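Local coordinates for protein DyP-type peroxidase (Pleurotus ostreatus PC15, PDB 6FSK) that binds heme b as a dye-decolorizing peroxidase and probably uses hydrogen peroxide to oxidise dyes and Mn(II), at residues L245-E251 with T374-L380. The protein carries 1 engineered substitution. Coordinates in Å, arbitrary orientation, origin at the centre of the assembly. Residues are numbered along the deposited sequence.
With HEM (protoporphyrin IX containing Fe), chain C.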
ATOM      1  N   LEU A 245       6.234  -2.490  -7.221  1.00  8.78           N
ATOM      2  CA  LEU A 245       5.233  -3.273  -7.988  1.00  8.68           C
ATOM      3  C   LEU A 245       5.134  -2.830  -9.416  1.00  9.52           C
ATOM      4  O   LEU A 245       4.601  -1.777  -9.705  1.00 10.34           O
ATOM      5  CB  LEU A 245       3.868  -3.244  -7.326  1.00  9.14           C
ATOM      6  CG  LEU A 245       3.859  -3.839  -5.927  1.00  9.21           C
ATOM      7  CD1 LEU A 245       2.411  -3.722  -5.341  1.00  9.95           C
ATOM      8  CD2 LEU A 245       4.268  -5.291  -5.809  1.00  8.70           C
ATOM      9  N   PHE A 246       5.702  -3.594 -10.336  1.00  9.67           N
ATOM     10  CA  PHE A 246       5.623  -3.190 -11.763  1.00  9.31           C
ATOM     11  C   PHE A 246       4.242  -3.587 -12.269  1.00  9.96           C
ATOM     12  O   PHE A 246       3.715  -4.638 -11.863  1.00 11.61           O
ATOM     13  CB  PHE A 246       6.733  -3.908 -12.568  1.00 10.17           C
ATOM     14  CG  PHE A 246       8.063  -3.281 -12.409  1.00  9.82           C
ATOM     15  CD1 PHE A 246       8.753  -3.349 -11.234  1.00 10.43           C
ATOM     16  CD2 PHE A 246       8.649  -2.567 -13.435  1.00 10.24           C
ATOM     17  CE1 PHE A 246       9.957  -2.670 -11.034  1.00 11.76           C
ATOM     18  CE2 PHE A 246       9.894  -1.963 -13.266  1.00 11.92           C
ATOM     19  CZ  PHE A 246      10.541  -2.022 -12.068  1.00 10.87           C
ATOM     20  N   GLN A 247       3.682  -2.767 -13.127  1.00  8.95           N
ATOM     21  CA  GLN A 247       2.384  -3.048 -13.721  1.00 10.26           C
ATOM     22  C   GLN A 247       2.521  -3.267 -15.228  1.00 10.05           C
ATOM     23  O   GLN A 247       3.208  -2.531 -15.913  1.00 10.80           O
ATOM     24  CB  GLN A 247       1.454  -1.901 -13.443  1.00 10.36           C
ATOM     25  CG  GLN A 247       1.127  -1.828 -11.932  1.00  9.77           C
ATOM     26  CD  GLN A 247       0.337  -0.594 -11.615  1.00 11.22           C
ATOM     27  OE1 GLN A 247       0.803   0.232 -10.883  1.00 12.78           O
ATOM     28  NE2 GLN A 247      -0.883  -0.514 -12.001  1.00 12.45           N
ATOM     29  N   MET A 248       1.771  -4.227 -15.720  1.00  8.85           N
ATOM     30  CA  MET A 248       1.726  -4.610 -17.109  1.00  9.94           C
ATOM     31  C   MET A 248       0.444  -4.058 -17.751  1.00 10.43           C
ATOM     32  O   MET A 248      -0.570  -4.743 -17.820  1.00 10.40           O
ATOM     33  CB  MET A 248       1.838  -6.157 -17.168  1.00 11.03           C
ATOM     34  CG  MET A 248       2.996  -6.735 -16.350  1.00 12.40           C
ATOM     35  SD  MET A 248       4.606  -6.089 -16.788  1.00 16.79           S
ATOM     36  CE  MET A 248       4.813  -6.970 -18.286  1.00 20.69           C
ATOM     37  N   VAL A 249       0.498  -2.787 -18.150  1.00  9.60           N
ATOM     38  CA  VAL A 249      -0.661  -2.019 -18.536  1.00  9.39           C
ATOM     39  C   VAL A 249      -1.290  -2.460 -19.833  1.00  9.34           C
ATOM     40  O   VAL A 249      -2.487  -2.710 -19.871  1.00 10.17           O
ATOM     41  CB  VAL A 249      -0.459  -0.504 -18.374  1.00  9.68           C
ATOM     42  CG1 VAL A 249      -1.713   0.264 -18.682  1.00 12.19           C
ATOM     43  CG2 VAL A 249      -0.028  -0.251 -16.952  1.00 11.18           C
ATOM     44  N   PRO A 250      -0.514  -2.472 -20.902  1.00  9.94           N
ATOM     45  CA  PRO A 250      -1.072  -2.972 -22.177  1.00 10.23           C
ATOM     46  C   PRO A 250      -1.657  -4.382 -22.061  1.00 10.46           C
ATOM     47  O   PRO A 250      -2.705  -4.702 -22.656  1.00 11.15           O
ATOM     48  CB  PRO A 250       0.128  -2.955 -23.164  1.00 10.40           C
ATOM     49  CG  PRO A 250       1.058  -1.910 -22.549  1.00 11.02           C
ATOM     50  CD  PRO A 250       0.874  -2.037 -21.022  1.00 10.00           C
ATOM     51  N   GLU A 251      -1.013  -5.225 -21.274  1.00  9.44           N
ATOM     52  CA  GLU A 251      -1.434  -6.593 -21.030  1.00  9.71           C
ATOM     53  C   GLU A 251      -2.760  -6.621 -20.327  1.00 11.13           C
ATOM     54  O   GLU A 251      -3.674  -7.373 -20.687  1.00 10.05           O
ATOM     55  CB  GLU A 251      -0.358  -7.388 -20.259  1.00 11.25           C
ATOM     56  CG  GLU A 251       0.915  -7.642 -21.019  1.00 12.50           C
ATOM     57  CD  GLU A 251       1.959  -6.535 -20.983  1.00 11.56           C
ATOM     58  OE1 GLU A 251       1.695  -5.399 -20.537  1.00 11.53           O
ATOM     59  OE2 GLU A 251       3.077  -6.827 -21.514  1.00 14.06           O
ATOM     60  N   THR A 374       4.063  -4.451 -22.829  1.00 13.09           N
ATOM     61  CA  THR A 374       4.911  -3.544 -22.078  1.00 12.63           C
ATOM     62  C   THR A 374       6.348  -3.538 -22.632  1.00 12.97           C
ATOM     63  O   THR A 374       6.972  -4.615 -22.790  1.00 14.31           O
ATOM     64  CB  THR A 374       4.980  -3.983 -20.626  1.00 12.21           C
ATOM     65  OG1 THR A 374       3.692  -3.765 -20.015  1.00 12.99           O
ATOM     66  CG2 THR A 374       5.983  -3.172 -19.846  1.00 12.13           C
ATOM     67  N   HIS A 375       6.821  -2.330 -22.860  1.00 12.81           N
ATOM     68  CA  HIS A 375       8.232  -2.080 -23.224  1.00 14.39           C
ATOM     69  C   HIS A 375       8.981  -1.227 -22.240  1.00 15.23           C
ATOM     70  O   HIS A 375      10.207  -1.239 -22.314  1.00 15.49           O
ATOM     71  CB  HIS A 375       8.353  -1.478 -24.622  1.00 17.53           C
ATOM     72  CG  HIS A 375       7.776  -2.400 -25.649  1.00 20.88           C
ATOM     73  ND1 HIS A 375       6.940  -1.979 -26.653  1.00 28.28           N
ATOM     74  CD2 HIS A 375       7.873  -3.751 -25.764  1.00 20.84           C
ATOM     75  CE1 HIS A 375       6.539  -3.031 -27.352  1.00 20.87           C
ATOM     76  NE2 HIS A 375       7.090  -4.111 -26.841  1.00 25.75           N
ATOM     77  N   HIS A 376       8.298  -0.534 -21.324  1.00 12.63           N
ATOM     78  CA  HIS A 376       8.897   0.344 -20.368  1.00 12.67           C
ATOM     79  C   HIS A 376       8.382  -0.016 -18.981  1.00 15.37           C
ATOM     80  O   HIS A 376       7.219  -0.377 -18.848  1.00 17.13           O
ATOM     81  CB  HIS A 376       8.543   1.788 -20.665  1.00 13.52           C
ATOM     82  CG  HIS A 376       9.028   2.242 -21.978  1.00 15.06           C
ATOM     83  ND1 HIS A 376      10.376   2.402 -22.258  1.00 17.48           N
ATOM     84  CD2 HIS A 376       8.359   2.506 -23.123  1.00 18.57           C
ATOM     85  CE1 HIS A 376      10.501   2.805 -23.503  1.00 18.77           C
ATOM     86  NE2 HIS A 376       9.307   2.875 -24.055  1.00 18.34           N
ATOM     87  N   GLY A 377       9.193   0.144 -17.975  1.00 13.57           N
ATOM     88  CA  GLY A 377       8.833  -0.198 -16.605  1.00 13.18           C
ATOM     89  C   GLY A 377       7.923   0.921 -16.110  1.00 13.28           C
ATOM     90  O   GLY A 377       8.231   2.182 -16.215  1.00 13.23           O
ATOM     91  N   ARG A 378       6.841   0.515 -15.456  1.00 11.01           N
ATOM     92  CA  ARG A 378       5.979   1.475 -14.805  1.00  9.40           C
ATOM     93  C   ARG A 378       5.240   0.718 -13.707  1.00 10.20           C
ATOM     94  O   ARG A 378       5.150  -0.516 -13.762  1.00  9.04           O
ATOM     95  CB  ARG A 378       4.985   2.106 -15.748  1.00 10.79           C
ATOM     96  CG  ARG A 378       4.083   1.113 -16.500  1.00  9.92           C
ATOM     97  CD  ARG A 378       3.112   1.829 -17.418  1.00 10.58           C
ATOM     98  NE  ARG A 378       3.786   2.562 -18.537  1.00 11.08           N
ATOM     99  CZ  ARG A 378       4.277   2.024 -19.621  1.00 11.22           C
ATOM    100  NH1 ARG A 378       4.152   0.721 -19.900  1.00 10.63           N
ATOM    101  NH2 ARG A 378       4.908   2.834 -20.489  1.00 12.08           N
ATOM    102  N   GLY A 379       4.677   1.444 -12.776  1.00  8.83           N
ATOM    103  CA  GLY A 379       3.962   0.758 -11.680  1.00  9.47           C
ATOM    104  C   GLY A 379       3.700   1.613 -10.471  1.00  7.92           C
ATOM    105  O   GLY A 379       3.403   2.790 -10.581  1.00  8.77           O
ATOM    106  N   LEU A 380       3.740   0.966  -9.340  1.00  8.67           N
ATOM    107  CA  LEU A 380       3.409   1.571  -8.062  1.00 10.08           C
ATOM    108  C   LEU A 380       4.544   1.307  -7.073  1.00  9.32           C
ATOM    109  O   LEU A 380       4.976   0.168  -6.884  1.00 10.95           O
ATOM    110  CB  LEU A 380       2.090   0.994  -7.530  1.00 10.47           C
ATOM    111  CG  LEU A 380       1.497   1.611  -6.299  1.00 11.66           C
ATOM    112  CD1 LEU A 380       1.025   3.016  -6.577  1.00 11.61           C
ATOM    113  CD2 LEU A 380       0.318   0.751  -5.836  1.00 11.09           C
TER
HETATM  114  CHA HEM C 501      -7.580   0.015  -2.764  1.00  9.86           C
HETATM  115  CHB HEM C 501      -5.049  -0.359  -6.850  1.00  8.76           C
HETATM  116  CHC HEM C 501      -1.754  -2.962  -4.494  1.00  8.84           C
HETATM  117  CHD HEM C 501      -4.437  -2.862  -0.460  1.00  8.61           C
HETATM  118  C1A HEM C 501      -7.203   0.171  -4.099  1.00  9.30           C
HETATM  119  C2A HEM C 501      -7.914   0.910  -5.095  1.00  9.75           C
HETATM  120  C3A HEM C 501      -7.191   0.851  -6.222  1.00  9.96           C
HETATM  121  C4A HEM C 501      -6.071   0.006  -5.941  1.00  9.12           C
HETATM  122  CMA HEM C 501      -7.559   1.419  -7.549  1.00 10.35           C
HETATM  123  CAA HEM C 501      -9.256   1.593  -4.883  1.00  9.79           C
HETATM  124  CBA HEM C 501      -9.246   3.062  -4.480  1.00 11.28           C
HETATM  125  CGA HEM C 501      -8.749   3.282  -3.076  1.00 12.05           C
HETATM  126  O1A HEM C 501      -9.471   3.023  -2.112  1.00 12.34           O
HETATM  127  O2A HEM C 501      -7.595   3.761  -2.933  1.00 13.22           O
HETATM  128  C1B HEM C 501      -3.901  -1.116  -6.600  1.00 10.33           C
HETATM  129  C2B HEM C 501      -2.871  -1.382  -7.497  1.00 10.51           C
HETATM  130  C3B HEM C 501      -1.897  -2.089  -6.865  1.00  8.52           C
HETATM  131  C4B HEM C 501      -2.409  -2.276  -5.500  1.00  8.47           C
HETATM  132  CMB HEM C 501      -2.845  -0.993  -8.954  1.00 11.73           C
HETATM  133  CAB HEM C 501      -0.603  -2.661  -7.298  1.00  9.00           C
HETATM  134  CBB HEM C 501       0.061  -2.224  -8.345  1.00  8.64           C
HETATM  135  C1C HEM C 501      -2.169  -3.267  -3.234  1.00  8.59           C
HETATM  136  C2C HEM C 501      -1.558  -4.073  -2.264  1.00  9.24           C
HETATM  137  C3C HEM C 501      -2.306  -4.087  -1.123  1.00  9.19           C
HETATM  138  C4C HEM C 501      -3.410  -3.190  -1.367  1.00  7.88           C
HETATM  139  CMC HEM C 501      -0.246  -4.781  -2.475  1.00 10.22           C
HETATM  140  CAC HEM C 501      -2.183  -4.826   0.163  1.00  8.70           C
HETATM  141  CBC HEM C 501      -1.563  -6.018   0.284  1.00  9.94           C
HETATM  142  C1D HEM C 501      -5.489  -1.997  -0.772  1.00  8.40           C
HETATM  143  C2D HEM C 501      -6.438  -1.555   0.296  1.00  8.41           C
HETATM  144  C3D HEM C 501      -7.301  -0.698  -0.372  1.00  8.91           C
HETATM  145  C4D HEM C 501      -6.893  -0.720  -1.767  1.00  9.28           C
HETATM  146  CMD HEM C 501      -6.438  -1.893   1.734  1.00  8.16           C
HETATM  147  CAD HEM C 501      -8.526   0.015   0.188  1.00  9.28           C
HETATM  148  CBD HEM C 501      -9.756  -0.836   0.186  1.00  9.78           C
HETATM  149  CGD HEM C 501     -10.913  -0.145   0.865  1.00  9.52           C
HETATM  150  O1D HEM C 501     -11.966  -0.142   0.181  1.00 10.65           O
HETATM  151  O2D HEM C 501     -10.752   0.436   1.919  1.00 11.04           O
HETATM  152  NA  HEM C 501      -6.101  -0.492  -4.643  1.00  9.36           N
HETATM  153  NB  HEM C 501      -3.656  -1.731  -5.417  1.00  8.58           N
HETATM  154  NC  HEM C 501      -3.401  -2.828  -2.692  1.00  8.57           N
HETATM  155  ND  HEM C 501      -5.852  -1.536  -1.970  1.00  8.41           N
HETATM  156 FE   HEM C 501      -4.808  -1.702  -3.699  1.00  9.01          FE
HETATM  157  O   HOH W   1       3.131  -1.571 -18.459  1.00 10.45           O
HETATM  158  O   HOH W   2       0.503   2.920 -10.512  1.00 10.77           O
HETATM  159  O   HOH W   3       6.135  -2.243 -16.228  1.00 14.49           O
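Where two antiparallel strands of a DyP-type peroxidase reach the heme pocket, the ladder ends and an ordered water (water 1) fills the gap between the separating backbones. Leu-245 and Leu-380 form a hydrogen-bonded pair (Leu-245 N to Leu-380 O 3.0 Å, Leu-380 N to Leu-245 O 2.9 Å), and Gln-247 N donates to Arg-378 O at 2.8 Å. Between these rungs, the CA atoms of Phe-246 and Gly-379 lie 4.3 Å apart; a side chain on Gly-379 would clash with Leu-245 O. Both leucines touch the heme, with Leu-380 CD2 3.7 Å from HEM C3B. Further along, water 1 bridges Gln-247 O, Val-249 N, Thr-374 OG1 and Arg-378 NH1. Glu-251 then grips Thr-374 twice, its OE1 accepting from Thr-374 OG1 (2.6 Å) and its OE2 from Thr-374 N (2.9 Å). Arg-378 NE donates to Pro-362 O, and its NH2 forms a salt bridge with Glu-368 of helix 366-371. In the sheet, strand 238-247 lies between strands 462-472 and 379-386, and helix 249-258 starts just beyond the last rung, with Met-248 at its N-cap.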